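Hypothetical protein PH1789 (Pyrococcus horikoshii, PDB 1WR2) is of unknown function but belongs to the ATP-grasp family, a fold built from two alpha-beta parts. Local coordinates at residues A[45-48]-A[49-53]; A[171-174]-A[175-179]; A[202-205]-A[206-209]. One frame throughout, in Å; residues are numbered along the deposited sequence.

Interaction 1 (A[45-48]-A[49-53])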
loop_
_atom_site.group_PDB
_atom_site.type_symbol
_atom_site.label_atom_id
_atom_site.label_comp_id
_atom_site.label_asym_id
_atom_site.label_seq_id
_atom_site.Cartn_x
_atom_site.Cartn_y
_atom_site.Cartn_z
ATOM N N LEU A 45 -6.329 22.894 -1.238
ATOM C CA LEU A 45 -6.476 22.883 0.210
ATOM C C LEU A 45 -7.960 22.909 0.574
ATOM O O LEU A 45 -8.381 22.257 1.531
ATOM C CB LEU A 45 -5.745 24.083 0.827
ATOM C CG LEU A 45 -5.941 24.351 2.323
ATOM C CD1 LEU A 45 -5.597 23.128 3.146
ATOM C CD2 LEU A 45 -5.059 25.529 2.717
ATOM N N ASP A 46 -8.757 23.656 -0.188
ATOM C CA ASP A 46 -10.190 23.707 0.080
ATOM C C ASP A 46 -10.769 22.303 -0.043
ATOM O O ASP A 46 -11.548 21.865 0.803
ATOM C CB ASP A 46 -10.910 24.642 -0.898
ATOM C CG ASP A 46 -10.715 26.106 -0.558
ATOM O OD1 ASP A 46 -10.859 26.464 0.631
ATOM O OD2 ASP A 46 -10.429 26.897 -1.477
ATOM N N GLU A 47 -10.379 21.596 -1.098
ATOM C CA GLU A 47 -10.862 20.236 -1.307
ATOM C C GLU A 47 -10.483 19.334 -0.138
ATOM O O GLU A 47 -11.299 18.545 0.339
ATOM C CB GLU A 47 -10.284 19.661 -2.600
ATOM C CG GLU A 47 -11.061 20.035 -3.855
ATOM C CD GLU A 47 -10.457 19.423 -5.102
ATOM O OE1 GLU A 47 -9.940 18.287 -5.019
ATOM O OE2 GLU A 47 -10.510 20.067 -6.170
ATOM N N ALA A 48 -9.243 19.454 0.323
ATOM C CA ALA A 48 -8.763 18.642 1.433
ATOM C C ALA A 48 -9.590 18.909 2.683
ATOM O O ALA A 48 -9.932 17.989 3.420
ATOM C CB ALA A 48 -7.292 18.935 1.702
ATOM N N LEU A 49 -9.909 20.175 2.923
ATOM C CA LEU A 49 -10.695 20.534 4.093
ATOM C C LEU A 49 -12.066 19.857 4.044
ATOM O O LEU A 49 -12.568 19.386 5.067
ATOM C CB LEU A 49 -10.843 22.057 4.178
ATOM C CG LEU A 49 -9.540 22.810 4.452
ATOM C CD1 LEU A 49 -9.798 24.306 4.424
ATOM C CD2 LEU A 49 -8.970 22.383 5.811
ATOM N N GLU A 50 -12.657 19.801 2.850
ATOM C CA GLU A 50 -13.959 19.164 2.655
ATOM C C GLU A 50 -13.877 17.667 2.931
ATOM O O GLU A 50 -14.665 17.129 3.711
ATOM C CB GLU A 50 -14.443 19.354 1.215
ATOM C CG GLU A 50 -14.741 20.782 0.806
ATOM C CD GLU A 50 -15.299 20.865 -0.611
ATOM O OE1 GLU A 50 -14.565 20.528 -1.569
ATOM O OE2 GLU A 50 -16.478 21.256 -0.761
ATOM N N TYR A 51 -12.928 17.001 2.273
ATOM C CA TYR A 51 -12.731 15.560 2.436
ATOM C C TYR A 51 -12.426 15.194 3.885
ATOM O O TYR A 51 -12.850 14.145 4.366
ATOM C CB TYR A 51 -11.587 15.058 1.548
ATOM C CG TYR A 51 -11.847 15.140 0.057
ATOM C CD1 TYR A 51 -13.067 14.735 -0.482
ATOM C CD2 TYR A 51 -10.850 15.569 -0.821
ATOM C CE1 TYR A 51 -13.287 14.751 -1.864
ATOM C CE2 TYR A 51 -11.058 15.588 -2.202
ATOM C CZ TYR A 51 -12.278 15.177 -2.715
ATOM O OH TYR A 51 -12.486 15.176 -4.078
ATOM N N ALA A 52 -11.681 16.055 4.573
ATOM C CA ALA A 52 -11.335 15.806 5.968
ATOM C C ALA A 52 -12.616 15.738 6.786
ATOM O O ALA A 52 -12.817 14.806 7.568
ATOM C CB ALA A 52 -10.439 16.912 6.495
ATOM N N LYS A 53 -13.479 16.733 6.606
ATOM C CA LYS A 53 -14.751 16.765 7.325
ATOM C C LYS A 53 -15.570 15.544 6.939
ATOM O O LYS A 53 -16.271 14.956 7.763
ATOM C CB LYS A 53 -15.542 18.027 6.980
ATOM C CG LYS A 53 -15.026 19.292 7.635
ATOM C CD LYS A 53 -16.027 20.426 7.471
ATOM C CE LYS A 53 -15.629 21.640 8.290
ATOM N NZ LYS A 53 -16.625 22.732 8.166
#
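Leu45 and Leu49, one helical turn apart, meet on the side of the helix that packs inward. CD1 of Leu45 comes to 4.2 Å from CG of Leu49, and the two side chains run at a slant to each other. CG of Leu49 also sits over the backbone, 3.2 Å from the carbonyl O of Leu45. CG of Leu49 is anti to its own carbonyl carbon (chi1 -67°), which keeps the branch back over the preceding turn. Ala48 and Ala52 are buried, and CB of Ala52 lies 3.3 Å from O of Ala48. These residues form most of helix 45-55 of the ATP-grasp fold. Leu45 and Ala52 touch Leu87, and Ala48 touches Trp91, both on helix 84-101. Regular i to i+4 backbone bonds run through the turn, the straightest from Tyr51 N to Glu47 O (3.0 Å, 175°). Glu47 and Tyr51 lie side by side and point the same way, beside strand 40-42. The carboxylate plane is turned 84° from the ring, and OE1 of Glu47 stays 4.1 Å from CE2 of Tyr51. That oxygen is hydrogen-bonded to the backbone N of Lys43 instead. The solvent side is looser. There Asp46 and Glu50 are exposed, and the extended Glu50 chain brings OE1 to 3.7 Å from CA of Glu47.

Interaction 2 (A[171-174]-A[175-179])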
loop_
_atom_site.group_PDB
_atom_site.type_symbol
_atom_site.label_atom_id
_atom_site.label_comp_id
_atom_site.label_asym_id
_atom_site.label_seq_id
_atom_site.Cartn_x
_atom_site.Cartn_y
_atom_site.Cartn_z
ATOM N N LYS A 171 9.541 -17.440 10.704
ATOM C CA LYS A 171 9.979 -17.659 12.077
ATOM C C LYS A 171 9.051 -16.964 13.070
ATOM O O LYS A 171 8.790 -17.479 14.155
ATOM C CB LYS A 171 11.402 -17.143 12.271
ATOM C CG LYS A 171 12.439 -17.817 11.386
ATOM C CD LYS A 171 13.851 -17.454 11.833
ATOM C CE LYS A 171 14.887 -18.009 10.882
ATOM N NZ LYS A 171 14.670 -17.485 9.502
ATOM N N ALA A 172 8.549 -15.798 12.683
ATOM C CA ALA A 172 7.667 -15.028 13.548
ATOM C C ALA A 172 6.226 -15.520 13.565
ATOM O O ALA A 172 5.341 -14.823 14.065
ATOM C CB ALA A 172 7.703 -13.569 13.144
ATOM N N TYR A 173 5.981 -16.713 13.030
ATOM C CA TYR A 173 4.623 -17.240 13.010
ATOM C C TYR A 173 3.976 -17.320 14.390
ATOM O O TYR A 173 2.807 -16.953 14.561
ATOM C CB TYR A 173 4.568 -18.631 12.388
ATOM C CG TYR A 173 3.172 -19.186 12.478
ATOM C CD1 TYR A 173 2.154 -18.670 11.680
ATOM C CD2 TYR A 173 2.843 -20.146 13.433
ATOM C CE1 TYR A 173 0.841 -19.086 11.834
ATOM C CE2 TYR A 173 1.528 -20.571 13.598
ATOM C CZ TYR A 173 0.533 -20.033 12.795
ATOM O OH TYR A 173 -0.774 -20.432 12.956
ATOM N N PRO A 174 4.712 -17.835 15.391
ATOM C CA PRO A 174 4.156 -17.942 16.744
ATOM C C PRO A 174 3.571 -16.623 17.222
ATOM O O PRO A 174 2.601 -16.598 17.979
ATOM C CB PRO A 174 5.362 -18.378 17.573
ATOM C CG PRO A 174 6.097 -19.257 16.615
ATOM C CD PRO A 174 6.057 -18.434 15.336
ATOM N N ILE A 175 4.169 -15.525 16.776
ATOM C CA ILE A 175 3.704 -14.198 17.153
ATOM C C ILE A 175 2.298 -13.927 16.617
ATOM O O ILE A 175 1.469 -13.317 17.296
ATOM C CB ILE A 175 4.672 -13.126 16.635
ATOM C CG1 ILE A 175 6.036 -13.315 17.301
ATOM C CG2 ILE A 175 4.122 -11.738 16.917
ATOM C CD1 ILE A 175 7.121 -12.415 16.762
ATOM N N LEU A 176 2.029 -14.386 15.400
ATOM C CA LEU A 176 0.721 -14.198 14.784
ATOM C C LEU A 176 -0.326 -15.077 15.453
ATOM O O LEU A 176 -1.488 -14.693 15.574
ATOM C CB LEU A 176 0.776 -14.539 13.296
ATOM C CG LEU A 176 1.671 -13.683 12.402
ATOM C CD1 LEU A 176 1.598 -14.199 10.971
ATOM C CD2 LEU A 176 1.219 -12.230 12.470
ATOM N N ALA A 177 0.092 -16.264 15.873
ATOM C CA ALA A 177 -0.811 -17.200 16.528
ATOM C C ALA A 177 -1.157 -16.701 17.925
ATOM O O ALA A 177 -2.142 -17.135 18.522
ATOM C CB ALA A 177 -0.166 -18.581 16.605
ATOM N N GLY A 178 -0.341 -15.784 18.437
ATOM C CA GLY A 178 -0.575 -15.242 19.763
ATOM C C GLY A 178 0.244 -15.953 20.825
ATOM O O GLY A 178 -0.126 -17.037 21.279
ATOM N N ALA A 179 1.359 -15.343 21.218
ATOM C CA ALA A 179 2.233 -15.919 22.235
ATOM C C ALA A 179 1.897 -15.365 23.620
ATOM O O ALA A 179 1.113 -15.956 24.372
ATOM C CB ALA A 179 3.686 -15.624 21.892
#
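Tyr173 has CG anti to its own N (chi1 176°), and this swings the ring forward along the short helix toward Ala177. CE2 of the ring then lies 4.0 Å from CB of Ala177, with CZ and OH hardly farther away. The methyl meets the ring obliquely. Ile175 is set differently: CG1 is anti to the carbonyl carbon (chi1 -63°), and the chain continues extended to CD1. That methyl reaches back to CB of Ala172 at 3.8 Å. The same side chain leans on the backbone, with CB 3.2 Å from O of Ala172. One apolar contact is ring to methyl over four residues, the other methyl to methyl over three.

The backbone bonds are uneven. O of Tyr173 receives two N-H groups. The one from Ala177 N is sound (3.1 Å, 155°), while the one from Leu176 N is weak. The bond from Ile175 N to O of Ala172 is also weak. Pro174 has no N-H to give, but its O takes a weak bond from Gly178 N. Gly178 has a positive phi and is the residue at which the chain leaves helical angles.

Pro174, Ile175 and Ala179 are exposed, whereas Leu176 is buried. Leu176 touches Phe138 and Leu140 of strand 133-140 and Ile167 of helix 160-168. At the front, Asp150 accepts hydrogen bonds from the backbone N of both Lys171 and Ala172. The whole is a short, weakly bonded surface helix of the ATP-grasp fold, with its buried leucine facing strand 133-140 and helix 160-168, and ended by a glycine of positive phi.

Interaction 3 (A[202-205]-A[206-209])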
loop_
_atom_site.group_PDB
_atom_site.type_symbol
_atom_site.label_atom_id
_atom_site.label_comp_id
_atom_site.label_asym_id
_atom_site.label_seq_id
_atom_site.Cartn_x
_atom_site.Cartn_y
_atom_site.Cartn_z
ATOM N N ASP A 202 -1.180 -12.447 -11.356
ATOM C CA ASP A 202 -1.274 -13.429 -12.431
ATOM C C ASP A 202 -1.992 -12.775 -13.623
ATOM O O ASP A 202 -1.536 -12.858 -14.760
ATOM C CB ASP A 202 -2.026 -14.666 -11.923
ATOM C CG ASP A 202 -1.931 -15.853 -12.875
ATOM O OD1 ASP A 202 -0.857 -16.072 -13.464
ATOM O OD2 ASP A 202 -2.933 -16.581 -13.015
ATOM N N ASP A 203 -3.100 -12.096 -13.348
ATOM C CA ASP A 203 -3.864 -11.411 -14.389
ATOM C C ASP A 203 -3.047 -10.353 -15.107
ATOM O O ASP A 203 -3.068 -10.258 -16.338
ATOM C CB ASP A 203 -5.079 -10.720 -13.781
ATOM C CG ASP A 203 -6.243 -11.644 -13.612
ATOM O OD1 ASP A 203 -6.051 -12.872 -13.729
ATOM O OD2 ASP A 203 -7.349 -11.137 -13.355
ATOM N N LEU A 204 -2.327 -9.558 -14.323
ATOM C CA LEU A 204 -1.536 -8.463 -14.856
ATOM C C LEU A 204 -0.045 -8.744 -14.978
ATOM O O LEU A 204 0.755 -7.808 -14.985
ATOM C CB LEU A 204 -1.743 -7.235 -13.970
ATOM C CG LEU A 204 -3.193 -6.911 -13.589
ATOM C CD1 LEU A 204 -3.198 -5.861 -12.487
ATOM C CD2 LEU A 204 -3.965 -6.428 -14.806
ATOM N N LYS A 205 0.340 -10.014 -15.087
ATOM C CA LYS A 205 1.759 -10.339 -15.177
ATOM C C LYS A 205 2.546 -9.623 -16.276
ATOM O O LYS A 205 3.755 -9.422 -16.140
ATOM C CB LYS A 205 1.971 -11.855 -15.283
ATOM C CG LYS A 205 1.266 -12.552 -16.422
ATOM C CD LYS A 205 1.690 -14.016 -16.454
ATOM C CE LYS A 205 0.791 -14.849 -17.354
ATOM N NZ LYS A 205 -0.595 -14.963 -16.800
ATOM N N ASP A 206 1.884 -9.224 -17.357
ATOM C CA ASP A 206 2.598 -8.522 -18.421
ATOM C C ASP A 206 2.698 -7.026 -18.133
ATOM O O ASP A 206 3.462 -6.306 -18.782
ATOM C CB ASP A 206 1.910 -8.741 -19.771
ATOM C CG ASP A 206 2.124 -10.139 -20.309
ATOM O OD1 ASP A 206 3.296 -10.557 -20.422
ATOM O OD2 ASP A 206 1.122 -10.820 -20.617
ATOM N N TYR A 207 1.930 -6.568 -17.151
ATOM C CA TYR A 207 1.917 -5.160 -16.774
ATOM C C TYR A 207 2.835 -4.809 -15.609
ATOM O O TYR A 207 3.639 -3.878 -15.694
ATOM C CB TYR A 207 0.500 -4.728 -16.397
ATOM C CG TYR A 207 -0.483 -4.725 -17.539
ATOM C CD1 TYR A 207 -0.372 -3.803 -18.581
ATOM C CD2 TYR A 207 -1.530 -5.644 -17.580
ATOM C CE1 TYR A 207 -1.282 -3.795 -19.632
ATOM C CE2 TYR A 207 -2.444 -5.646 -18.626
ATOM C CZ TYR A 207 -2.316 -4.720 -19.647
ATOM O OH TYR A 207 -3.222 -4.723 -20.683
ATOM N N ILE A 208 2.695 -5.560 -14.520
ATOM C CA ILE A 208 3.450 -5.323 -13.294
ATOM C C ILE A 208 4.824 -5.988 -13.181
ATOM O O ILE A 208 4.970 -7.194 -13.379
ATOM C CB ILE A 208 2.597 -5.742 -12.076
ATOM C CG1 ILE A 208 1.256 -5.013 -12.132
ATOM C CG2 ILE A 208 3.337 -5.445 -10.765
ATOM C CD1 ILE A 208 0.202 -5.603 -11.226
ATOM N N LYS A 209 5.830 -5.179 -12.867
ATOM C CA LYS A 209 7.192 -5.675 -12.682
ATOM C C LYS A 209 7.306 -6.119 -11.226
ATOM O O LYS A 209 7.714 -7.248 -10.934
ATOM C CB LYS A 209 8.198 -4.562 -12.970
ATOM C CG LYS A 209 9.655 -4.948 -12.795
ATOM C CD LYS A 209 10.561 -3.761 -13.143
ATOM C CE LYS A 209 12.041 -4.117 -13.058
ATOM N NZ LYS A 209 12.444 -4.462 -11.670
HETATM O O HOH W 1 -1.254 -12.558 -19.207
#
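The carbonyl O of Leu204 is gripped by two backbone N-H groups as the chain turns out of its helix. Ile208 N approaches almost straight on, at 3.0 Å with an N-H angle of 169°. Tyr207 N is closer, at 2.8 Å, but stands well above the carbonyl plane and bonds at 146°. The Tyr207 bond closes a type I beta turn over Lys205 and Asp206, and the Ile208 bond extends the hold by one residue.

The Leu204 side chain packs against both Ile208 and Tyr207, one methyl to each. CD1 meets CD1 of Ile208 at 3.6 Å, methyl to methyl. CD2 lies 3.8 Å from CD2 of the Tyr207 ring and approaches it obliquely. The ring also takes CA of Leu204 at its edge, in plane. Leu204 and Ile208 are both buried.

On the exposed side the contact is polar. Lys205 has CG between its backbone N and carbonyl carbon (chi1 56°), and its chain bends at the last torsion. This carries NZ back toward the helix end, where it bonds O of Asp202 at 3.1 Å. A salt bridge to OD1 of Asp202 is longer, at 3.5 Å. A water donates to OD2 of Asp206 and takes a weak bond from the same NZ, linking the two side chains.

The turn joins the end of helix 187-203 to strand 208-218. Leu204 and Tyr207 pack on Ile9 of helix 3-14. Lys209 makes a backbone bond to Ile233 of the neighbouring strand 225-234, and Tyr207 makes one to Lys235 just after it.

Overall arrangement
All three interactions are local, between residues close along the chain, and all lie in the ATP-grasp range. None touches another. Interactions 1 and 2 sit on opposite sides of the chain's centre, with their own centres about 41 Å apart. Interactions 1 and 3 are partly buried, while interaction 2 is a surface contact. Interaction 1 stays within one regular helix, so its backbone bonds repeat evenly. Interaction 2 is a short helix with mostly weak bonds. Interaction 3 joins a helix to a strand of the six-stranded sheet. It alone has a salt bridge and a water link between its own residues; apolar side-chain contacts occur in all three.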